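Local coordinates for lipoprotein (PDB 3U6G) that is of unknown function but has an immunoglobulin-like fold and belongs to a family of PLAT/LH2- and C2-like lipoproteins, probably able to bind calcium, at residues I81-A84 with G85-L88. Sequence-based numbering, arbitrary orientation. Where two conformers were deposited one is given.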
loop_
_atom_site.group_PDB
_atom_site.type_symbol
_atom_site.label_atom_id
_atom_site.label_comp_id
_atom_site.label_asym_id
_atom_site.label_seq_id
_atom_site.Cartn_x
_atom_site.Cartn_y
_atom_site.Cartn_z
ATOM N N ILE A 81 6.479 6.083 -21.218
ATOM C CA ILE A 81 6.929 7.213 -22.038
ATOM C C ILE A 81 6.812 6.895 -23.533
ATOM O O ILE A 81 7.364 7.616 -24.365
ATOM C CB ILE A 81 8.401 7.601 -21.736
ATOM C CG1 ILE A 81 9.334 6.386 -21.905
ATOM C CG2 ILE A 81 8.499 8.204 -20.346
ATOM C CD1 ILE A 81 10.805 6.751 -22.093
ATOM N N SER A 82 6.091 5.822 -23.860
ATOM C CA SER A 82 5.959 5.350 -25.242
ATOM C C SER A 82 5.176 6.329 -26.108
ATOM O O SER A 82 4.531 7.257 -25.607
ATOM C CB SER A 82 5.252 3.986 -25.286
ATOM O OG SER A 82 6.026 2.960 -24.690
ATOM N N GLU A 83 5.253 6.115 -27.417
ATOM C CA GLU A 83 4.439 6.838 -28.388
ATOM C C GLU A 83 2.955 6.614 -28.098
ATOM O O GLU A 83 2.591 5.645 -27.414
ATOM C CB GLU A 83 4.779 6.373 -29.815
ATOM C CG GLU A 83 4.426 4.908 -30.117
ATOM C CD GLU A 83 5.063 4.395 -31.398
ATOM O OE1 GLU A 83 5.385 5.219 -32.283
ATOM O OE2 GLU A 83 5.236 3.164 -31.522
ATOM N N ALA A 84 2.102 7.497 -28.621
ATOM C CA ALA A 84 0.653 7.394 -28.426
ATOM C C ALA A 84 0.101 6.071 -28.968
ATOM O O ALA A 84 0.656 5.493 -29.901
ATOM C CB ALA A 84 -0.069 8.585 -29.078
ATOM N N GLY A 85 -0.977 5.576 -28.358
ATOM C CA GLY A 85 -1.689 4.410 -28.892
ATOM C C GLY A 85 -1.270 3.046 -28.376
ATOM O O GLY A 85 -1.732 2.018 -28.878
ATOM N N LYS A 86 -0.395 3.011 -27.378
ATOM C CA LYS A 86 -0.075 1.752 -26.708
ATOM C C LYS A 86 -1.134 1.484 -25.639
ATOM O O LYS A 86 -1.596 2.428 -24.997
ATOM C CB LYS A 86 1.314 1.819 -26.080
ATOM C CG LYS A 86 2.429 2.011 -27.090
ATOM C CD LYS A 86 2.612 0.762 -27.938
ATOM C CE LYS A 86 3.655 0.985 -29.048
ATOM N NZ LYS A 86 3.846 -0.205 -29.924
ATOM N N ARG A 87 -1.498 0.213 -25.462
ATOM C CA ARG A 87 -2.655 -0.182 -24.653
ATOM C C ARG A 87 -2.304 -1.233 -23.594
ATOM O O ARG A 87 -1.603 -2.199 -23.884
ATOM C CB ARG A 87 -3.758 -0.745 -25.556
ATOM C CG ARG A 87 -4.236 0.225 -26.627
ATOM N N LEU A 88 -2.808 -1.052 -22.372
ATOM C CA LEU A 88 -2.586 -2.020 -21.300
ATOM C C LEU A 88 -3.871 -2.292 -20.535
ATOM O O LEU A 88 -4.605 -1.360 -20.184
ATOM C CB LEU A 88 -1.538 -1.514 -20.310
ATOM C CG LEU A 88 -1.087 -2.520 -19.242
ATOM C CD1 LEU A 88 -0.195 -3.571 -19.851
ATOM C CD2 LEU A 88 -0.365 -1.811 -18.095
#
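Residues E83 to K86 form an open turn of type II character, in which K86 lies back over S82 and E83 in the loop joining strand 71-80 to strand 87-96. G85 takes the third position with phi 92° and psi 7°; a CB there would jam against the carbonyl O of A84, hence glycine. E83 O and K86 N stay 4.0 Å apart, too far to bond directly, and the hydroxyl of T110 bridges them, accepting from K86 N and donating to E83 O. K86 suits its place by having a long aliphatic stem beneath its charge. Its CG rests 3.9 Å from S82 CB and 3.7 Å from E83 O, and a bend at chi2 (-70°) turns the rest of the chain up beside E83. There E83 OE2 lies 3.7 Å from K86 CE and 4.0 Å from K86 NZ, a long salt bridge made by one of two deposited conformers of E83, so probably a loose, solvent-screened attraction. An alanine in place of K86 would probably leave the E83 carboxylate without its nearby positive charge and uncover S82 CB. S82 is tied back to the strand end through its N to S80 OG. The arrangement is typical of a glycine-containing turn in an exposed loop between two strands of an immunoglobulin-like fold that do not pair with each other.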